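PDB 4ISD: glutathione S-transferase, which probably catalyses the conjugation of glutathione to electrophilic substrates, as glutathione transferases do, and is seen with glutathione bound. Local coordinates for residues Arg60-Gln65 and Ser75-Tyr80; Lys6-Tyr11 and Lys31-Glu36; Ala109-Asp114 and Thr171-Met176. All coordinates share one frame; numbering follows the deposited sequence.

Contact 1 of 3, residues Arg60-Gln65 and Ser75-Tyr80; sequences RVPTLQ and SAIAEY. With GSH (glutathione), chain F.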
loop_
_atom_site.group_PDB
_atom_site.type_symbol
_atom_site.label_atom_id
_atom_site.label_comp_id
_atom_site.label_asym_id
_atom_site.label_seq_id
_atom_site.Cartn_x
_atom_site.Cartn_y
_atom_site.Cartn_z
ATOM N N ARG A 60 7.134 -10.740 6.715
ATOM C CA ARG A 60 6.353 -11.324 5.646
ATOM C C ARG A 60 7.185 -11.389 4.359
ATOM O O ARG A 60 8.149 -10.632 4.180
ATOM C CB ARG A 60 5.071 -10.526 5.438
ATOM C CG ARG A 60 4.228 -10.417 6.705
ATOM C CD ARG A 60 2.796 -10.018 6.387
ATOM N NE ARG A 60 2.729 -8.696 5.770
ATOM C CZ ARG A 60 1.591 -8.052 5.542
ATOM N NH1 ARG A 60 1.597 -6.839 4.986
ATOM N NH2 ARG A 60 0.443 -8.626 5.885
ATOM N N VAL A 61 6.839 -12.328 3.485
ATOM C CA VAL A 61 7.445 -12.384 2.165
ATOM C C VAL A 61 6.498 -11.638 1.234
ATOM O O VAL A 61 5.291 -11.617 1.474
ATOM C CB VAL A 61 7.638 -13.839 1.685
ATOM C CG1 VAL A 61 8.745 -14.534 2.477
ATOM C CG2 VAL A 61 6.330 -14.619 1.794
ATOM N N PRO A 62 7.030 -10.993 0.184
ATOM C CA PRO A 62 8.438 -10.874 -0.214
ATOM C C PRO A 62 9.248 -9.836 0.576
ATOM O O PRO A 62 8.709 -8.906 1.184
ATOM C CB PRO A 62 8.328 -10.400 -1.661
ATOM C CG PRO A 62 7.095 -9.525 -1.617
ATOM C CD PRO A 62 6.140 -10.326 -0.782
ATOM N N THR A 63 10.563 -10.016 0.549
ATOM C CA THR A 63 11.503 -9.003 0.995
ATOM C C THR A 63 12.605 -8.896 -0.056
ATOM O O THR A 63 13.077 -9.911 -0.573
ATOM C CB THR A 63 12.132 -9.390 2.330
ATOM O OG1 THR A 63 11.114 -9.445 3.339
ATOM C CG2 THR A 63 13.209 -8.381 2.725
ATOM N N LEU A 64 13.009 -7.671 -0.379
ATOM C CA LEU A 64 14.072 -7.454 -1.359
ATOM C C LEU A 64 15.368 -7.030 -0.668
ATOM O O LEU A 64 15.360 -6.168 0.201
ATOM C CB LEU A 64 13.648 -6.393 -2.382
ATOM C CG LEU A 64 14.675 -5.936 -3.424
ATOM C CD1 LEU A 64 14.748 -6.899 -4.609
ATOM C CD2 LEU A 64 14.379 -4.511 -3.894
ATOM N N GLN A 65 16.474 -7.660 -1.041
ATOM C CA GLN A 65 17.785 -7.164 -0.660
ATOM C C GLN A 65 18.501 -6.595 -1.877
ATOM O O GLN A 65 18.874 -7.332 -2.800
ATOM C CB GLN A 65 18.639 -8.247 -0.017
ATOM C CG GLN A 65 20.040 -7.750 0.271
ATOM C CD GLN A 65 20.704 -8.470 1.424
ATOM O OE1 GLN A 65 20.295 -9.570 1.808
ATOM N NE2 GLN A 65 21.739 -7.852 1.985
ATOM N N SER A 75 4.561 -3.755 -3.074
ATOM C CA SER A 75 4.311 -2.484 -3.751
ATOM C C SER A 75 5.482 -1.507 -3.531
ATOM O O SER A 75 5.931 -0.855 -4.474
ATOM C CB SER A 75 2.960 -1.863 -3.338
ATOM O OG SER A 75 2.974 -1.314 -2.023
ATOM N N ALA A 76 5.982 -1.423 -2.299
ATOM C CA ALA A 76 7.128 -0.568 -1.992
ATOM C C ALA A 76 8.370 -1.004 -2.775
ATOM O O ALA A 76 9.191 -0.173 -3.211
ATOM C CB ALA A 76 7.413 -0.577 -0.493
ATOM N N ILE A 77 8.501 -2.319 -2.942
ATOM C CA ILE A 77 9.536 -2.874 -3.797
ATOM C C ILE A 77 9.389 -2.395 -5.250
ATOM O O ILE A 77 10.371 -1.955 -5.864
ATOM C CB ILE A 77 9.540 -4.416 -3.744
ATOM C CG1 ILE A 77 9.900 -4.886 -2.329
ATOM C CG2 ILE A 77 10.506 -4.988 -4.791
ATOM C CD1 ILE A 77 9.836 -6.398 -2.127
ATOM N N ALA A 78 8.174 -2.476 -5.796
ATOM C CA ALA A 78 7.928 -2.017 -7.166
ATOM C C ALA A 78 8.286 -0.540 -7.354
ATOM O O ALA A 78 8.907 -0.172 -8.359
ATOM C CB ALA A 78 6.489 -2.267 -7.568
ATOM N N GLU A 79 7.907 0.292 -6.384
ATOM C CA GLU A 79 8.153 1.736 -6.434
ATOM C C GLU A 79 9.641 2.029 -6.396
ATOM O O GLU A 79 10.136 2.971 -7.031
ATOM C CB GLU A 79 7.502 2.412 -5.226
ATOM C CG GLU A 79 5.999 2.266 -5.161
ATOM C CD GLU A 79 5.288 3.318 -5.976
ATOM O OE1 GLU A 79 5.965 4.241 -6.498
ATOM O OE2 GLU A 79 4.051 3.220 -6.093
ATOM N N TYR A 80 10.349 1.214 -5.625
ATOM C CA TYR A 80 11.768 1.418 -5.387
ATOM C C TYR A 80 12.615 0.948 -6.564
ATOM O O TYR A 80 13.570 1.631 -6.962
ATOM C CB TYR A 80 12.181 0.694 -4.104
ATOM C CG TYR A 80 13.670 0.612 -3.896
ATOM C CD1 TYR A 80 14.388 1.713 -3.440
ATOM C CD2 TYR A 80 14.363 -0.574 -4.152
ATOM C CE1 TYR A 80 15.760 1.638 -3.246
ATOM C CE2 TYR A 80 15.726 -0.658 -3.953
ATOM C CZ TYR A 80 16.418 0.450 -3.508
ATOM O OH TYR A 80 17.776 0.371 -3.323
HETATM N N1 GSH F . 1.103 -6.066 1.574
HETATM C CA1 GSH F . 2.087 -7.126 1.626
HETATM C C1 GSH F . 2.967 -7.164 0.406
HETATM O O11 GSH F . 2.567 -6.744 -0.719
HETATM O O12 GSH F . 4.141 -7.611 0.528
HETATM C CB1 GSH F . 1.480 -8.471 1.930
HETATM C CG1 GSH F . 2.614 -9.485 2.151
HETATM C CD1 GSH F . 2.021 -10.812 2.664
HETATM O OE1 GSH F . 0.850 -10.863 3.022
HETATM N N2 GSH F . 2.856 -12.014 2.713
HETATM C CA2 GSH F . 2.347 -13.285 3.179
HETATM C C2 GSH F . 3.066 -13.706 4.424
HETATM O O2 GSH F . 4.240 -13.435 4.595
HETATM C CB2 GSH F . 2.565 -14.356 2.150
HETATM S SG2 GSH F . 1.003 -15.113 1.777
HETATM N N3 GSH F . 2.379 -14.455 5.448
HETATM C CA3 GSH F . 3.130 -14.827 6.630
HETATM C C3 GSH F . 2.587 -14.020 7.775
HETATM O O31 GSH F . 1.967 -12.942 7.544
HETATM O O32 GSH F . 2.742 -14.428 8.962
#
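Val61 O accepts a hydrogen bond from the amide N2 of the bound glutathione at 2.8 Å (N-H...O angle 163°), and Val61 N gives a hydrogen bond back to the O2 atom of glutathione at 3.0 Å. This two-way backbone pairing, just before the cis peptide bond of Pro62, is the characteristic glutathione-binding loop of the thioredoxin-fold domain in glutathione transferases. Around it, Arg60 lays its guanidinium alongside the tripeptide: CB1 of glutathione sits over one face, toward the rim. The bend at chi3 turns the Arg60 guanidinium over the ligand, where NH1 is held by a salt bridge to Glu73 and a hydrogen bond to Ser113 OG of the second subunit, which places this group at the dimer interface.

Beyond the cis proline, the chain enters strand 63-66 and packs on helix 74-84 mainly through apolar side chains. The short strand and helix axes are 9.1 Å apart and run at 33° to each other. Ile77 is the central side chain. Its CD1 meets Leu64 CB at 3.8 Å and reaches toward Pro62 CG at 4.2 Å, thereby linking the binding loop to the helix. Leu64 has its CG anti to the backbone N (chi1 175°), which brings CD2 against both Ile77 CG2 and Tyr80. Leu64 and Tyr80 cross at about a right angle, and Leu64 CD2 comes to the edge of the tyrosine ring, near its plane, 3.9 Å from Tyr80 CD2.

Contact 2 of 3, residues Lys6-Tyr11 and Lys31-Glu36; sequences KPITLY and KGLDFE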
loop_
_atom_site.group_PDB
_atom_site.type_symbol
_atom_site.label_atom_id
_atom_site.label_comp_id
_atom_site.label_asym_id
_atom_site.label_seq_id
_atom_site.Cartn_x
_atom_site.Cartn_y
_atom_site.Cartn_z
ATOM N N LYS A 6 24.262 -3.745 -8.912
ATOM C CA LYS A 6 24.330 -4.196 -7.527
ATOM C C LYS A 6 23.658 -5.560 -7.428
ATOM O O LYS A 6 22.671 -5.825 -8.125
ATOM C CB LYS A 6 23.624 -3.209 -6.589
ATOM C CG LYS A 6 23.974 -1.743 -6.796
ATOM C CD LYS A 6 25.431 -1.473 -6.472
ATOM C CE LYS A 6 25.792 -0.012 -6.663
ATOM N NZ LYS A 6 27.245 0.193 -6.439
ATOM N N PRO A 7 24.202 -6.440 -6.575
ATOM C CA PRO A 7 23.598 -7.753 -6.318
ATOM C C PRO A 7 22.178 -7.622 -5.783
ATOM O O PRO A 7 21.885 -6.679 -5.053
ATOM C CB PRO A 7 24.516 -8.363 -5.254
ATOM C CG PRO A 7 25.336 -7.215 -4.733
ATOM C CD PRO A 7 25.484 -6.281 -5.875
ATOM N N ILE A 8 21.304 -8.548 -6.160
ATOM C CA ILE A 8 19.904 -8.492 -5.758
ATOM C C ILE A 8 19.447 -9.872 -5.281
ATOM O O ILE A 8 19.754 -10.888 -5.904
ATOM C CB ILE A 8 19.001 -7.967 -6.912
ATOM C CG1 ILE A 8 19.372 -6.521 -7.275
ATOM C CG2 ILE A 8 17.527 -8.055 -6.545
ATOM C CD1 ILE A 8 18.605 -5.943 -8.468
ATOM N N THR A 9 18.741 -9.908 -4.152
ATOM C CA THR A 9 18.190 -11.157 -3.639
ATOM C C THR A 9 16.707 -10.985 -3.363
ATOM O O THR A 9 16.258 -9.913 -2.956
ATOM C CB THR A 9 18.887 -11.612 -2.342
ATOM O OG1 THR A 9 20.295 -11.764 -2.570
ATOM C CG2 THR A 9 18.316 -12.942 -1.872
ATOM N N LEU A 10 15.938 -12.039 -3.599
ATOM C CA LEU A 10 14.508 -11.992 -3.333
ATOM C C LEU A 10 14.128 -13.135 -2.395
ATOM O O LEU A 10 14.502 -14.293 -2.614
ATOM C CB LEU A 10 13.716 -12.034 -4.648
ATOM C CG LEU A 10 12.201 -11.848 -4.610
ATOM C CD1 LEU A 10 11.832 -10.392 -4.395
ATOM C CD2 LEU A 10 11.559 -12.382 -5.889
ATOM N N TYR A 11 13.424 -12.780 -1.326
ATOM C CA TYR A 11 12.936 -13.726 -0.331
ATOM C C TYR A 11 11.477 -13.991 -0.654
ATOM O O TYR A 11 10.678 -13.057 -0.784
ATOM C CB TYR A 11 13.088 -13.151 1.104
ATOM C CG TYR A 11 14.537 -13.002 1.533
ATOM C CD1 TYR A 11 15.287 -11.888 1.144
ATOM C CD2 TYR A 11 15.166 -13.987 2.291
ATOM C CE1 TYR A 11 16.622 -11.757 1.495
ATOM C CE2 TYR A 11 16.501 -13.865 2.654
ATOM C CZ TYR A 11 17.227 -12.744 2.254
ATOM O OH TYR A 11 18.562 -12.607 2.603
ATOM N N LYS A 31 12.165 -5.847 -15.927
ATOM C CA LYS A 31 13.246 -4.885 -16.087
ATOM C C LYS A 31 14.533 -5.530 -16.572
ATOM O O LYS A 31 15.490 -4.815 -16.919
ATOM C CB LYS A 31 13.529 -4.176 -14.767
ATOM C CG LYS A 31 12.345 -3.445 -14.164
ATOM C CD LYS A 31 12.831 -2.516 -13.074
ATOM C CE LYS A 31 12.341 -1.097 -13.273
ATOM N NZ LYS A 31 11.038 -0.843 -12.601
ATOM N N GLY A 32 14.561 -6.869 -16.579
ATOM C CA GLY A 32 15.708 -7.635 -17.057
ATOM C C GLY A 32 16.880 -7.692 -16.083
ATOM O O GLY A 32 18.032 -7.812 -16.492
ATOM N N LEU A 33 16.589 -7.612 -14.790
ATOM C CA LEU A 33 17.621 -7.578 -13.746
ATOM C C LEU A 33 18.060 -8.980 -13.271
ATOM O O LEU A 33 17.256 -9.920 -13.242
ATOM C CB LEU A 33 17.137 -6.744 -12.540
ATOM C CG LEU A 33 16.983 -5.226 -12.714
ATOM C CD1 LEU A 33 16.096 -4.612 -11.622
ATOM C CD2 LEU A 33 18.341 -4.529 -12.740
ATOM N N ASP A 34 19.331 -9.116 -12.888
ATOM C CA ASP A 34 19.796 -10.366 -12.296
ATOM C C ASP A 34 19.421 -10.407 -10.806
ATOM O O ASP A 34 19.491 -9.377 -10.117
ATOM C CB ASP A 34 21.306 -10.534 -12.477
ATOM C CG ASP A 34 21.687 -11.124 -13.835
ATOM O OD1 ASP A 34 20.821 -11.707 -14.541
ATOM O OD2 ASP A 34 22.885 -11.025 -14.185
ATOM N N PHE A 35 18.997 -11.580 -10.324
ATOM C CA PHE A 35 18.753 -11.793 -8.891
ATOM C C PHE A 35 18.776 -13.260 -8.456
ATOM O O PHE A 35 18.427 -14.156 -9.214
ATOM C CB PHE A 35 17.456 -11.126 -8.423
ATOM C CG PHE A 35 16.189 -11.722 -9.003
ATOM C CD1 PHE A 35 15.742 -11.344 -10.260
ATOM C CD2 PHE A 35 15.410 -12.606 -8.264
ATOM C CE1 PHE A 35 14.560 -11.858 -10.783
ATOM C CE2 PHE A 35 14.222 -13.121 -8.783
ATOM C CZ PHE A 35 13.799 -12.744 -10.039
ATOM N N GLU A 36 19.209 -13.492 -7.222
ATOM C CA GLU A 36 19.141 -14.806 -6.608
ATOM C C GLU A 36 17.803 -14.912 -5.898
ATOM O O GLU A 36 17.243 -13.898 -5.474
ATOM C CB GLU A 36 20.259 -14.957 -5.577
ATOM C CG GLU A 36 20.527 -16.389 -5.161
ATOM C CD GLU A 36 21.048 -17.225 -6.315
ATOM O OE1 GLU A 36 21.798 -16.674 -7.152
ATOM O OE2 GLU A 36 20.703 -18.425 -6.389
#
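Ile8 O receives Glu36 N at 3.0 Å, and Glu36 O in turn receives Leu10 N at 2.9 Å. Glu36 thus bonds to the residues on both sides of its partner Thr9, which is the parallel bridge pattern, and the two strands are in register there with Thr9 and Glu36 CA atoms 4.8 Å apart. Two CA-H...O contacts supplement this: Phe35 CA approaches Ile8 O, and Thr9 CA approaches Glu36 O.

Thr9 and Glu36 project from one face of the sheet, whereas Ile8, Leu10 and Phe35 meet on the other. Ile8 crosses Phe35 obliquely, with CG2 against Phe35 CB at 3.6 Å, while its CD1 extends toward Leu33 CD1 at 4.2 Å. Phe35 places CG between its backbone N and carbonyl carbon (chi1 67°), and its side chain then lies alongside that of Leu10 with both heading in the same sense; Leu10 CD2 lies 4.0 Å from Phe35 CE2 in an oblique approach.

Helix 19-31 covers this apolar face: Leu28 touches both Ile8 and Phe35, Ala24 touches Leu10, and Phe25 meets the Phe35 ring edge-to-face. Gly32, with its positive phi (77°), ends the helix in a Schellman motif, and the chain then runs through Leu33 to strand 36-40. Strand 8-13, helix 19-31 and strand 36-40 together form the beta-alpha-beta crossover that opens the thioredoxin fold.

Contact 3 of 3, residues Ala109-Asp114 and Thr171-Met176; sequences AWIRSD and TDFALM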
loop_
_atom_site.group_PDB
_atom_site.type_symbol
_atom_site.label_atom_id
_atom_site.label_comp_id
_atom_site.label_asym_id
_atom_site.label_seq_id
_atom_site.Cartn_x
_atom_site.Cartn_y
_atom_site.Cartn_z
ATOM N N ALA A 109 -2.836 -0.781 -3.764
ATOM C CA ALA A 109 -3.167 -0.643 -2.346
ATOM C C ALA A 109 -4.521 -1.266 -2.043
ATOM O O ALA A 109 -4.728 -1.876 -0.983
ATOM C CB ALA A 109 -3.167 0.834 -1.938
ATOM N N TRP A 110 -5.455 -1.085 -2.968
ATOM C CA TRP A 110 -6.796 -1.589 -2.759
ATOM C C TRP A 110 -6.718 -3.096 -2.642
ATOM O O TRP A 110 -7.207 -3.683 -1.669
ATOM C CB TRP A 110 -7.709 -1.201 -3.914
ATOM C CG TRP A 110 -9.150 -1.505 -3.647
ATOM C CD1 TRP A 110 -9.767 -1.596 -2.424
ATOM C CD2 TRP A 110 -10.156 -1.786 -4.626
ATOM N NE1 TRP A 110 -11.100 -1.905 -2.590
ATOM C CE2 TRP A 110 -11.360 -2.022 -3.932
ATOM C CE3 TRP A 110 -10.157 -1.835 -6.017
ATOM C CZ2 TRP A 110 -12.553 -2.315 -4.596
ATOM C CZ3 TRP A 110 -11.336 -2.124 -6.666
ATOM C CH2 TRP A 110 -12.521 -2.363 -5.957
ATOM N N ILE A 111 -6.076 -3.709 -3.633
ATOM C CA ILE A 111 -5.898 -5.155 -3.668
ATOM C C ILE A 111 -5.294 -5.657 -2.359
ATOM O O ILE A 111 -5.793 -6.599 -1.744
ATOM C CB ILE A 111 -5.016 -5.552 -4.859
ATOM C CG1 ILE A 111 -5.823 -5.418 -6.152
ATOM C CG2 ILE A 111 -4.480 -6.961 -4.685
ATOM C CD1 ILE A 111 -4.993 -5.494 -7.394
ATOM N N ARG A 112 -4.248 -4.983 -1.907
ATOM C CA ARG A 112 -3.525 -5.417 -0.734
ATOM C C ARG A 112 -4.243 -5.154 0.596
ATOM O O ARG A 112 -3.793 -5.650 1.636
ATOM C CB ARG A 112 -2.165 -4.727 -0.716
ATOM C CG ARG A 112 -1.184 -5.257 -1.742
ATOM C CD ARG A 112 0.000 -4.331 -1.939
ATOM N NE ARG A 112 0.975 -4.921 -2.846
ATOM C CZ ARG A 112 0.807 -5.042 -4.166
ATOM N NH1 ARG A 112 -0.317 -4.608 -4.752
ATOM N NH2 ARG A 112 1.765 -5.606 -4.903
ATOM N N SER A 113 -5.334 -4.377 0.589
ATOM C CA SER A 113 -5.971 -3.976 1.858
ATOM C C SER A 113 -7.490 -4.191 1.935
ATOM O O SER A 113 -8.131 -3.775 2.902
ATOM C CB SER A 113 -5.675 -2.507 2.159
ATOM O OG SER A 113 -6.285 -1.671 1.187
ATOM N N ASP A 114 -8.067 -4.795 0.906
ATOM C CA ASP A 114 -9.486 -5.111 0.913
ATOM C C ASP A 114 -9.624 -6.579 0.536
ATOM O O ASP A 114 -8.613 -7.280 0.388
ATOM C CB ASP A 114 -10.226 -4.238 -0.104
ATOM C CG ASP A 114 -11.581 -3.764 0.397
ATOM O OD1 ASP A 114 -12.056 -4.260 1.442
ATOM O OD2 ASP A 114 -12.175 -2.887 -0.267
ATOM N N THR A 171 -0.712 -7.403 -13.169
ATOM C CA THR A 171 -0.389 -8.713 -12.600
ATOM C C THR A 171 -1.149 -8.886 -11.291
ATOM O O THR A 171 -1.760 -9.929 -11.043
ATOM C CB THR A 171 1.103 -8.847 -12.273
ATOM O OG1 THR A 171 1.883 -8.407 -13.389
ATOM C CG2 THR A 171 1.449 -10.293 -11.951
ATOM N N ASP A 172 -1.105 -7.847 -10.458
ATOM C CA ASP A 172 -1.747 -7.882 -9.155
ATOM C C ASP A 172 -3.241 -8.078 -9.293
ATOM O O ASP A 172 -3.842 -8.882 -8.570
ATOM C CB ASP A 172 -1.467 -6.586 -8.399
ATOM C CG ASP A 172 -0.057 -6.521 -7.879
ATOM O OD1 ASP A 172 0.628 -7.579 -7.917
ATOM O OD2 ASP A 172 0.351 -5.424 -7.426
ATOM N N PHE A 173 -3.830 -7.332 -10.228
ATOM C CA PHE A 173 -5.260 -7.408 -10.496
ATOM C C PHE A 173 -5.635 -8.807 -10.982
ATOM O O PHE A 173 -6.599 -9.411 -10.490
ATOM C CB PHE A 173 -5.663 -6.377 -11.550
ATOM C CG PHE A 173 -7.121 -6.048 -11.543
ATOM C CD1 PHE A 173 -7.873 -6.213 -10.388
ATOM C CD2 PHE A 173 -7.742 -5.566 -12.682
ATOM C CE1 PHE A 173 -9.212 -5.902 -10.363
ATOM C CE2 PHE A 173 -9.088 -5.263 -12.672
ATOM C CZ PHE A 173 -9.827 -5.431 -11.507
ATOM N N ALA A 174 -4.857 -9.317 -11.939
ATOM C CA ALA A 174 -5.142 -10.605 -12.554
ATOM C C ALA A 174 -5.101 -11.712 -11.518
ATOM O O ALA A 174 -6.002 -12.564 -11.481
ATOM C CB ALA A 174 -4.177 -10.889 -13.675
ATOM N N LEU A 175 -4.076 -11.695 -10.666
ATOM C CA LEU A 175 -4.025 -12.641 -9.543
ATOM C C LEU A 175 -5.276 -12.556 -8.683
ATOM O O LEU A 175 -5.901 -13.578 -8.400
ATOM C CB LEU A 175 -2.777 -12.440 -8.682
ATOM C CG LEU A 175 -1.509 -12.568 -9.525
ATOM C CD1 LEU A 175 -0.236 -12.575 -8.681
ATOM C CD2 LEU A 175 -1.605 -13.804 -10.395
ATOM N N MET A 176 -5.655 -11.336 -8.295
ATOM C CA MET A 176 -6.816 -11.144 -7.414
ATOM C C MET A 176 -8.095 -11.597 -8.090
ATOM O O MET A 176 -8.933 -12.235 -7.452
ATOM C CB MET A 176 -6.940 -9.682 -6.973
ATOM C CG MET A 176 -8.093 -9.382 -6.004
ATOM S SD MET A 176 -7.981 -10.083 -4.322
ATOM C CE MET A 176 -6.220 -10.048 -4.017
#
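The backbones carrying Ile111 and Met176 belong to two helices running in broadly the same direction, their short segments 10.2 Å apart at the axes and crossing at 35°. Ile111 carries most of the apolar contact between them. Its CD1 rests against the backbone of the facing helix, 3.6 Å from Phe173 N, and also approaches the Phe173 ring obliquely. The other branch, CG2, touches Met176 CE at 3.6 Å as the two side chains overlap head to tail; the bends of Met176 at chi2 and chi3 turn that methyl back toward Ile111.

A salt bridge lies beside this apolar patch. Arg112 is extended from CG to NE and grips Asp172 end-on, with NH1 and NH2 each 2.9 Å from the one oxygen, Asp172 OD2. That oxygen lies in the guanidinium plane, but both nitrogens meet it from above the same face of the carboxylate, the two planes being turned 61° apart. Gln108 NE2 also bonds to Asp172 OD2, and Ser23 OG bonds to OD1, so the buried carboxylate has several donors around it. Being held this way, Arg112 presents NE to the O11 atom of bound glutathione and NH2 to Ser74.

Within the all-helical C-terminal domain, helix 98-113 thus packs on helix 168-177, with helix 139-154 contributing Ala150 beside Trp110 and Leu147 beside Phe173, and helix 19-31 of the thioredoxin-fold domain placing Phe20 and Ser23 against Arg112.

Along the chain the contacts close in series: contact 2, then contact 1, then contact 3. Contacts 1 and 2 share the four-stranded sheet of the N-terminal domain, where strands 8-13 and 63-66 are antiparallel neighbours; their centres are about 12 Å apart, and Leu64 CD1 packs on Ile8 CG2 between them. Contact 3 belongs to the C-terminal domain, about 15 Å from contact 1 and about 23 Å from contact 2 between centres. It meets contact 1 where Ser75 packs against Arg112, helices 74-84 and 98-113 being consecutive. Contacts 1 and 3 both contribute to the glutathione pocket and touch the second subunit, so the site lies where two domains and the dimer interface converge.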